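Local coordinates for protein probable succinyl-CoA:3-ketoacid coenzyme A transferase subunit B (Bacillus subtilis, PDB 3CDK) that probably catalyses transfer of coenzyme A from succinyl-CoA to a 3-oxo acid, giving a 3-oxoacyl-CoA and succinate, as one subunit of a CoA-transferase, at residues 17-22 with 43-48; 110-115 with 157-162; 186-191 with 206-211. All blocks are in the same frame, centred on the assembly; numbering follows the deposited sequence.

Contact 1. Residues 17-22 with 43-48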
loop_
_atom_site.group_PDB
_atom_site.type_symbol
_atom_site.label_atom_id
_atom_site.label_comp_id
_atom_site.label_asym_id
_atom_site.label_seq_id
_atom_site.Cartn_x
_atom_site.Cartn_y
_atom_site.Cartn_z
ATOM N N GLN B 17 -20.930 -1.314 25.939
ATOM C CA GLN B 17 -20.096 -2.094 26.841
ATOM C C GLN B 17 -18.985 -2.907 26.178
ATOM O O GLN B 17 -18.157 -3.483 26.872
ATOM C CB GLN B 17 -20.978 -3.045 27.636
ATOM C CG GLN B 17 -22.188 -2.389 28.266
ATOM C CD GLN B 17 -22.996 -3.370 29.075
ATOM O OE1 GLN B 17 -22.508 -4.452 29.431
ATOM N NE2 GLN B 17 -24.244 -3.010 29.369
ATOM N N GLU B 18 -18.967 -2.968 24.852
ATOM C CA GLU B 18 -17.919 -3.718 24.181
ATOM C C GLU B 18 -16.665 -2.860 23.952
ATOM O O GLU B 18 -15.551 -3.386 23.760
ATOM C CB GLU B 18 -18.424 -4.339 22.878
ATOM C CG GLU B 18 -19.662 -5.240 23.011
ATOM C CD GLU B 18 -19.410 -6.560 23.735
ATOM O OE1 GLU B 18 -18.543 -7.337 23.289
ATOM O OE2 GLU B 18 -20.104 -6.840 24.748
ATOM N N ILE B 19 -16.833 -1.565 24.026
ATOM C CA ILE B 19 -15.724 -0.662 23.846
ATOM C C ILE B 19 -14.905 -0.513 25.133
ATOM O O ILE B 19 -15.356 0.064 26.103
ATOM C CB ILE B 19 -16.300 0.654 23.358
ATOM C CG1 ILE B 19 -16.814 0.454 21.929
ATOM C CG2 ILE B 19 -15.262 1.718 23.361
ATOM C CD1 ILE B 19 -18.107 1.049 21.721
ATOM N N LYS B 20 -13.708 -1.068 25.154
ATOM C CA LYS B 20 -12.854 -0.883 26.296
ATOM C C LYS B 20 -11.859 0.227 25.951
ATOM O O LYS B 20 -11.509 0.418 24.786
ATOM C CB LYS B 20 -12.168 -2.208 26.674
ATOM C CG LYS B 20 -12.977 -3.463 26.321
ATOM C CD LYS B 20 -14.272 -3.592 27.128
ATOM C CE LYS B 20 -14.250 -4.800 28.052
ATOM N NZ LYS B 20 -13.449 -4.589 29.332
ATOM N N ASP B 21 -11.428 0.979 26.961
ATOM C CA ASP B 21 -10.495 2.088 26.741
ATOM C C ASP B 21 -9.343 1.683 25.794
ATOM O O ASP B 21 -8.844 0.566 25.879
ATOM C CB ASP B 21 -9.937 2.591 28.083
ATOM C CG ASP B 21 -9.337 4.003 27.982
ATOM O OD1 ASP B 21 -9.296 4.575 26.871
ATOM O OD2 ASP B 21 -8.913 4.560 29.018
ATOM N N GLY B 22 -8.940 2.584 24.900
ATOM C CA GLY B 22 -7.722 2.388 24.102
ATOM C C GLY B 22 -7.944 1.713 22.765
ATOM O O GLY B 22 -7.076 1.738 21.920
ATOM N N VAL B 43 -13.819 6.362 28.839
ATOM C CA VAL B 43 -13.328 5.540 27.740
ATOM C C VAL B 43 -12.810 6.337 26.511
ATOM O O VAL B 43 -13.584 7.028 25.844
ATOM C CB VAL B 43 -14.401 4.466 27.333
ATOM C CG1 VAL B 43 -13.865 3.550 26.235
ATOM C CG2 VAL B 43 -14.843 3.634 28.549
ATOM N N HIS B 44 -11.507 6.210 26.223
ATOM C CA HIS B 44 -10.860 6.888 25.097
ATOM C C HIS B 44 -10.432 5.925 23.997
ATOM O O HIS B 44 -9.623 4.993 24.185
ATOM C CB HIS B 44 -9.686 7.739 25.549
ATOM C CG HIS B 44 -10.072 8.831 26.504
ATOM N ND1 HIS B 44 -9.651 8.852 27.823
ATOM C CD2 HIS B 44 -10.865 9.921 26.341
ATOM C CE1 HIS B 44 -10.145 9.921 28.419
ATOM N NE2 HIS B 44 -10.885 10.583 27.544
ATOM N N VAL B 45 -10.982 6.193 22.827
ATOM C CA VAL B 45 -10.999 5.259 21.761
ATOM C C VAL B 45 -10.828 6.053 20.464
ATOM O O VAL B 45 -10.905 7.282 20.489
ATOM C CB VAL B 45 -12.353 4.534 21.782
ATOM C CG1 VAL B 45 -13.399 5.262 20.924
ATOM C CG2 VAL B 45 -12.185 3.123 21.307
ATOM N N MET B 46 -10.584 5.384 19.338
ATOM C CA MET B 46 -10.650 6.095 18.064
ATOM C C MET B 46 -11.545 5.344 17.108
ATOM O O MET B 46 -11.357 4.153 16.919
ATOM C CB MET B 46 -9.261 6.323 17.475
ATOM C CG MET B 46 -8.336 7.204 18.328
ATOM S SD MET B 46 -8.441 8.990 18.030
ATOM C CE MET B 46 -7.504 9.209 16.525
ATOM N N LEU B 47 -12.555 6.004 16.539
ATOM C CA LEU B 47 -13.382 5.318 15.555
ATOM C C LEU B 47 -12.793 5.450 14.140
ATOM O O LEU B 47 -12.468 6.559 13.680
ATOM C CB LEU B 47 -14.828 5.807 15.609
ATOM C CG LEU B 47 -15.758 5.611 16.835
ATOM C CD1 LEU B 47 -15.406 4.413 17.755
ATOM C CD2 LEU B 47 -15.901 6.895 17.654
ATOM N N GLN B 48 -12.643 4.304 13.467
ATOM C CA GLN B 48 -12.090 4.266 12.110
ATOM C C GLN B 48 -13.199 4.314 11.092
ATOM O O GLN B 48 -14.194 3.604 11.204
ATOM C CB GLN B 48 -11.204 3.035 11.883
ATOM C CG GLN B 48 -10.267 3.137 10.689
ATOM C CD GLN B 48 -10.749 2.340 9.475
ATOM O OE1 GLN B 48 -11.933 2.111 9.327
ATOM N NE2 GLN B 48 -9.835 1.928 8.608
#

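Contact 2. Residues 110-115 with 157-162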
loop_
_atom_site.group_PDB
_atom_site.type_symbol
_atom_site.label_atom_id
_atom_site.label_comp_id
_atom_site.label_asym_id
_atom_site.label_seq_id
_atom_site.Cartn_x
_atom_site.Cartn_y
_atom_site.Cartn_z
ATOM N N VAL B 110 -28.289 -14.131 11.311
ATOM C CA VAL B 110 -27.111 -14.775 11.854
ATOM C C VAL B 110 -27.439 -16.270 12.002
ATOM O O VAL B 110 -28.614 -16.648 12.098
ATOM C CB VAL B 110 -26.651 -14.121 13.177
ATOM C CG1 VAL B 110 -25.501 -14.868 13.785
ATOM C CG2 VAL B 110 -26.205 -12.722 12.959
ATOM N N SER B 111 -26.418 -17.126 11.987
ATOM C CA SER B 111 -26.626 -18.583 12.035
ATOM C C SER B 111 -25.889 -19.192 13.201
ATOM O O SER B 111 -25.001 -18.543 13.779
ATOM C CB SER B 111 -26.181 -19.271 10.730
ATOM O OG SER B 111 -24.763 -19.433 10.663
ATOM N N GLU B 112 -26.280 -20.433 13.523
ATOM C CA GLU B 112 -25.666 -21.306 14.550
ATOM C C GLU B 112 -24.155 -21.205 14.646
ATOM O O GLU B 112 -23.597 -21.127 15.746
ATOM C CB GLU B 112 -25.995 -22.775 14.247
ATOM C CG GLU B 112 -27.348 -23.218 14.729
ATOM C CD GLU B 112 -27.741 -24.599 14.262
ATOM O OE1 GLU B 112 -27.072 -25.175 13.398
ATOM O OE2 GLU B 112 -28.741 -25.116 14.762
ATOM N N GLN B 113 -23.508 -21.208 13.477
ATOM C CA GLN B 113 -22.062 -21.261 13.375
ATOM C C GLN B 113 -21.418 -19.877 13.410
ATOM O O GLN B 113 -20.195 -19.749 13.339
ATOM C CB GLN B 113 -21.659 -22.053 12.128
ATOM C CG GLN B 113 -22.048 -23.535 12.210
ATOM C CD GLN B 113 -21.865 -24.301 10.885
ATOM O OE1 GLN B 113 -21.105 -23.886 10.009
ATOM N NE2 GLN B 113 -22.572 -25.427 10.743
ATOM N N GLY B 114 -22.241 -18.844 13.551
ATOM C CA GLY B 114 -21.736 -17.482 13.543
ATOM C C GLY B 114 -21.487 -16.905 12.159
ATOM O O GLY B 114 -20.734 -15.939 12.020
ATOM N N ASP B 115 -22.111 -17.480 11.135
ATOM C CA ASP B 115 -22.178 -16.802 9.830
ATOM C C ASP B 115 -23.019 -15.552 9.987
ATOM O O ASP B 115 -23.888 -15.468 10.896
ATOM C CB ASP B 115 -22.849 -17.658 8.758
ATOM C CG ASP B 115 -22.137 -18.957 8.496
ATOM O OD1 ASP B 115 -20.975 -19.136 8.927
ATOM O OD2 ASP B 115 -22.752 -19.809 7.828
ATOM N N VAL B 157 -32.461 -15.598 13.745
ATOM C CA VAL B 157 -31.363 -16.368 14.331
ATOM C C VAL B 157 -31.539 -17.826 13.951
ATOM O O VAL B 157 -32.323 -18.547 14.558
ATOM C CB VAL B 157 -31.316 -16.209 15.870
ATOM C CG1 VAL B 157 -29.989 -16.692 16.397
ATOM C CG2 VAL B 157 -31.543 -14.753 16.269
ATOM N N LYS B 158 -30.791 -18.255 12.944
ATOM C CA LYS B 158 -31.150 -19.469 12.211
ATOM C C LYS B 158 -30.078 -20.529 12.226
ATOM O O LYS B 158 -28.926 -20.226 12.510
ATOM C CB LYS B 158 -31.424 -19.130 10.753
ATOM C CG LYS B 158 -31.494 -17.666 10.443
ATOM C CD LYS B 158 -32.430 -17.471 9.290
ATOM C CE LYS B 158 -33.843 -17.610 9.772
ATOM N NZ LYS B 158 -34.635 -18.404 8.821
ATOM N N LYS B 159 -30.478 -21.762 11.898
ATOM C CA LYS B 159 -29.559 -22.872 11.696
ATOM C C LYS B 159 -28.660 -22.504 10.563
ATOM O O LYS B 159 -27.456 -22.463 10.701
ATOM C CB LYS B 159 -30.291 -24.152 11.296
ATOM C CG LYS B 159 -30.904 -24.893 12.433
ATOM C CD LYS B 159 -30.690 -26.402 12.330
ATOM C CE LYS B 159 -30.898 -27.013 13.691
ATOM N NZ LYS B 159 -31.710 -28.277 13.637
ATOM N N THR B 160 -29.259 -22.223 9.428
ATOM C CA THR B 160 -28.510 -21.901 8.246
ATOM C C THR B 160 -29.086 -20.611 7.642
ATOM O O THR B 160 -30.287 -20.384 7.695
ATOM C CB THR B 160 -28.487 -23.098 7.276
ATOM O OG1 THR B 160 -28.088 -22.646 5.986
ATOM C CG2 THR B 160 -29.844 -23.753 7.136
ATOM N N CYS B 161 -28.228 -19.746 7.112
ATOM C CA CYS B 161 -28.701 -18.462 6.589
ATOM C C CYS B 161 -29.420 -18.658 5.282
ATOM O O CYS B 161 -28.999 -19.483 4.481
ATOM C CB CYS B 161 -27.548 -17.485 6.395
ATOM S SG CYS B 161 -27.161 -16.544 7.878
ATOM N N SER B 162 -30.502 -17.909 5.061
ATOM C CA SER B 162 -31.221 -17.979 3.793
ATOM C C SER B 162 -30.797 -16.855 2.836
ATOM O O SER B 162 -31.187 -16.827 1.681
ATOM C CB SER B 162 -32.716 -17.955 4.034
ATOM O OG SER B 162 -33.048 -16.745 4.651
#

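Contact 3. Residues 186-191 with 206-211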
loop_
_atom_site.group_PDB
_atom_site.type_symbol
_atom_site.label_atom_id
_atom_site.label_comp_id
_atom_site.label_asym_id
_atom_site.label_seq_id
_atom_site.Cartn_x
_atom_site.Cartn_y
_atom_site.Cartn_z
ATOM N N GLY B 186 -17.789 -22.510 16.178
ATOM C CA GLY B 186 -18.953 -23.064 15.508
ATOM C C GLY B 186 -20.182 -23.127 16.379
ATOM O O GLY B 186 -21.291 -23.088 15.881
ATOM N N ARG B 187 -19.998 -23.235 17.684
ATOM C CA ARG B 187 -21.136 -23.474 18.567
ATOM C C ARG B 187 -21.691 -22.149 19.075
ATOM O O ARG B 187 -20.941 -21.221 19.360
ATOM C CB ARG B 187 -20.739 -24.410 19.729
ATOM C CG ARG B 187 -20.032 -23.710 20.923
ATOM C CD ARG B 187 -19.067 -24.613 21.713
ATOM N NE ARG B 187 -19.708 -25.752 22.400
ATOM C CZ ARG B 187 -20.341 -25.702 23.583
ATOM N NH1 ARG B 187 -20.478 -24.549 24.241
ATOM N NH2 ARG B 187 -20.859 -26.818 24.109
ATOM N N MET B 188 -23.006 -22.061 19.174
ATOM C CA MET B 188 -23.640 -20.887 19.732
ATOM C C MET B 188 -24.099 -21.198 21.159
ATOM O O MET B 188 -24.564 -22.308 21.466
ATOM C CB MET B 188 -24.811 -20.456 18.854
ATOM C CG MET B 188 -25.465 -19.150 19.248
ATOM S SD MET B 188 -26.805 -18.610 18.153
ATOM C CE MET B 188 -27.979 -19.936 18.295
ATOM N N THR B 189 -23.967 -20.201 22.030
ATOM C CA THR B 189 -24.268 -20.362 23.432
ATOM C C THR B 189 -24.985 -19.129 23.916
ATOM O O THR B 189 -24.528 -18.012 23.717
ATOM C CB THR B 189 -22.983 -20.545 24.222
ATOM O OG1 THR B 189 -22.339 -21.752 23.793
ATOM C CG2 THR B 189 -23.262 -20.612 25.708
ATOM N N LEU B 190 -26.131 -19.333 24.542
ATOM C CA LEU B 190 -26.872 -18.214 25.045
ATOM C C LEU B 190 -26.222 -17.805 26.333
ATOM O O LEU B 190 -26.029 -18.618 27.234
ATOM C CB LEU B 190 -28.328 -18.586 25.228
ATOM C CG LEU B 190 -29.215 -17.660 26.045
ATOM C CD1 LEU B 190 -29.250 -16.252 25.477
ATOM C CD2 LEU B 190 -30.585 -18.279 26.062
ATOM N N THR B 191 -25.901 -16.527 26.429
ATOM C CA THR B 191 -24.943 -16.073 27.424
ATOM C C THR B 191 -25.498 -15.029 28.436
ATOM O O THR B 191 -25.100 -15.018 29.599
ATOM C CB THR B 191 -23.621 -15.657 26.697
ATOM O OG1 THR B 191 -22.506 -15.886 27.552
ATOM C CG2 THR B 191 -23.641 -14.213 26.220
ATOM N N THR B 206 -36.135 -18.670 18.465
ATOM C CA THR B 206 -34.857 -18.913 17.785
ATOM C C THR B 206 -34.865 -20.186 16.958
ATOM O O THR B 206 -35.304 -21.231 17.431
ATOM C CB THR B 206 -33.707 -18.972 18.777
ATOM O OG1 THR B 206 -33.660 -17.742 19.496
ATOM C CG2 THR B 206 -32.394 -19.170 18.071
ATOM N N GLU B 207 -34.381 -20.091 15.723
ATOM C CA GLU B 207 -34.341 -21.253 14.854
ATOM C C GLU B 207 -33.022 -21.974 15.017
ATOM O O GLU B 207 -32.962 -23.199 14.913
ATOM C CB GLU B 207 -34.499 -20.844 13.404
ATOM C CG GLU B 207 -35.610 -19.844 13.152
ATOM C CD GLU B 207 -36.409 -20.148 11.882
ATOM O OE1 GLU B 207 -37.560 -20.648 12.056
ATOM O OE2 GLU B 207 -35.889 -19.901 10.743
ATOM N N ALA B 208 -31.967 -21.208 15.263
ATOM C CA ALA B 208 -30.664 -21.755 15.605
ATOM C C ALA B 208 -30.682 -22.707 16.814
ATOM O O ALA B 208 -31.548 -22.612 17.681
ATOM C CB ALA B 208 -29.708 -20.630 15.870
ATOM N N ASP B 209 -29.709 -23.624 16.836
ATOM C CA ASP B 209 -29.341 -24.444 18.001
ATOM C C ASP B 209 -28.279 -23.761 18.844
ATOM O O ASP B 209 -27.241 -23.290 18.321
ATOM C CB ASP B 209 -28.707 -25.756 17.558
ATOM C CG ASP B 209 -29.699 -26.857 17.389
ATOM O OD1 ASP B 209 -30.918 -26.570 17.416
ATOM O OD2 ASP B 209 -29.247 -28.018 17.238
ATOM N N PHE B 210 -28.507 -23.754 20.145
ATOM C CA PHE B 210 -27.535 -23.211 21.039
ATOM C C PHE B 210 -27.454 -23.977 22.345
ATOM O O PHE B 210 -28.445 -24.506 22.833
ATOM C CB PHE B 210 -27.833 -21.740 21.303
ATOM C CG PHE B 210 -29.249 -21.468 21.702
ATOM C CD1 PHE B 210 -29.660 -21.623 23.039
ATOM C CD2 PHE B 210 -30.176 -21.034 20.759
ATOM C CE1 PHE B 210 -30.974 -21.353 23.422
ATOM C CE2 PHE B 210 -31.507 -20.767 21.138
ATOM C CZ PHE B 210 -31.908 -20.930 22.470
ATOM N N ALA B 211 -26.247 -24.039 22.891
ATOM C CA ALA B 211 -26.036 -24.403 24.278
ATOM C C ALA B 211 -26.491 -23.241 25.152
ATOM O O ALA B 211 -26.346 -22.075 24.787
ATOM C CB ALA B 211 -24.563 -24.704 24.519
#

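Contact 1. Residues 17-22 with 43-48
The extended backbone of Ile19-Asp21, shortly after helix 5-16, comes against that of Val43-Val45, which leads into a strand, the alpha carbons of Asp21 and Val43 lying 4.6 Å apart. His44 is gripped at both its backbone N and its backbone O. Its N donates to Asp21 OD1 over 2.8 Å, and it reaches that oxygen from above the carboxylate plane, with a bent N-H...O angle of 144°. Its O receives the N of Gly22 over 2.6 Å, the donor sitting somewhat above the carbonyl plane. Asp21 can make its bond because CG is anti to its own backbone N (chi1 -161°), which swings the carboxylate across to His44. Gly22 bends the chain here with a positive phi of 92°, where a beta carbon would run into the carbonyl oxygen of Asp21.

Behind this polar clasp the packing is aliphatic. The CG2 branch of Ile19, anti to its backbone N, meets Val43 CG1 at 3.7 Å and Val45 CG2 at 4.0 Å, crossing each valine at about a right angle. Val43 CG1 also lies against the backbone, 3.6 Å from the N of Asp21, so this one methyl covers the chain from Ile19 to Asp21. The polar bonds lie at the outer end, among exposed residues, while Ile19 is buried.

Ile19 also rests on Val35, and Val45 on Met23 and Val25, so the small apolar cluster continues onto strand 24-27 and the loops beside it. Next to it in sequence, Glu18 forms salt bridges with Arg14, Arg141 and Arg173. The contact thus joins the link between helix 5-16 and strand 24-27 to the lead-in of strand 46-49, the parallel neighbour of 24-27 in the large mixed sheet.

Contact 2. Residues 110-115 with 157-162
The straightest bond here runs from the N of Lys158 to the O of Val110, 2.8 Å long with an N-H...O angle of 173° and lying in the carbonyl plane. Further along, the N of Glu112 donates to the O of Lys158 at a more bent angle, though the position of that oxygen is less certain. These two bonds frame the parallel pair Ser111-Lys158; with a further backbone bond between Val110 and Lys156, Val110 pairs likewise with Val157.

The charged ends turn elsewhere: Lys158 NZ forms a salt bridge with Glu207, and Glu112 OE2 accepts from the N of Asp209. Glu112 and Lys159 lie alongside each other, pointing the same way, so the carboxylate runs along the lysine's aliphatic chain. In the model Glu112 OE2 and Lys159 NZ are 4.5 Å apart, beyond a salt bridge, though the place of OE2 is not firmly set.

Val110 and Val157 share one face of the sheet. On the other, Cys161 SG packs 4.1 Å from Ser111 CB, where the chain curls back after Lys159. Ser111 OG accepts a weak bond from the N of Asp115.

Gly114 N closes a type I turn on Ser111 O at 2.8 Å, and Ser111 N bonds to Asp115 O. With Gly114 at a positive phi, this is the type I plus G1 bulge of a 3:5 beta-hairpin, here joining strands 109-111 and 116-117 with strand 157-158 added in parallel.

Contact 3. Residues 186-191 with 206-211
The methyl of Met188 is tucked under the incoming chain of residues 206-211, close to the plane of the Phe210 ring and at its edge. Its CE lies 3.5 Å from Phe210 CD2 and 3.4 Å from the backbone O of Asp209, with the methyl of Ala208 also beside it. The torsions explain how it gets there: CG is anti to the backbone N, chi2 is likewise extended, and a single bend at chi3 (61°) turns the methyl in.

Phe210 holds its ring in the crowded position between backbone N and carbonyl carbon (chi1 50°), which sets it alongside both Met188 and Leu190. Leu190 comes obliquely from the CD1 side, its CB 4.0 Å from Phe210 CD1. Beyond the two segments the ring also meets those of Tyr203 and Phe181, and Val202 packs on it. An alanine in place of Phe210 would take away the ring that meets Met188, Leu190 and the two aromatic neighbours, and would probably loosen residues 206-211 against the strand.

The backbone makes one parallel bridge, Thr189 with Ala211. Ala211 bonds to the residues flanking Thr189: its N donates to Met188 O over 2.8 Å, in the carbonyl plane, and its O accepts from Leu190 N, also over 2.8 Å and nearly along the C=O axis. On the face shared by Thr189 and Ala211, Thr189 OG1 stands 3.8 Å from Ala211 CB, and the tip of Arg187 brings NH1 near the same methyl.

Against Met188-Leu190, then, main-chain bonds set the alignment of Ala211, whereas cohesion around Phe210 comes from apolar and aromatic groups. Strand 211-212 is thereby added beside 187-193, and the loop before it is held by this packing together with backbone bonds from Glu207 and Ala208 to Val157.

In the fold
Contacts 2 and 3 form one continuous region, their centres 9 Å apart. A salt bridge from Lys158 NZ to Glu207 OE2 and a probable hydrogen bond from the N of Asp209 to Glu112 OE2, each 2.7 Å, tie the loop ahead of strand 211-212 to the small three-stranded sheet. Contact 1 is remote: the centres of contacts 1 and 2 are 28 Å apart, as are those of contacts 1 and 3, and its nearest atoms come within about 8 Å of contact 3 and about 14 Å of contact 2. Contacts 1 and 3 nevertheless reach the same large sheet. None of the three lies at the predicted active-site residue Glu50, although strand 46-49, which contact 1 leads into, ends just before it.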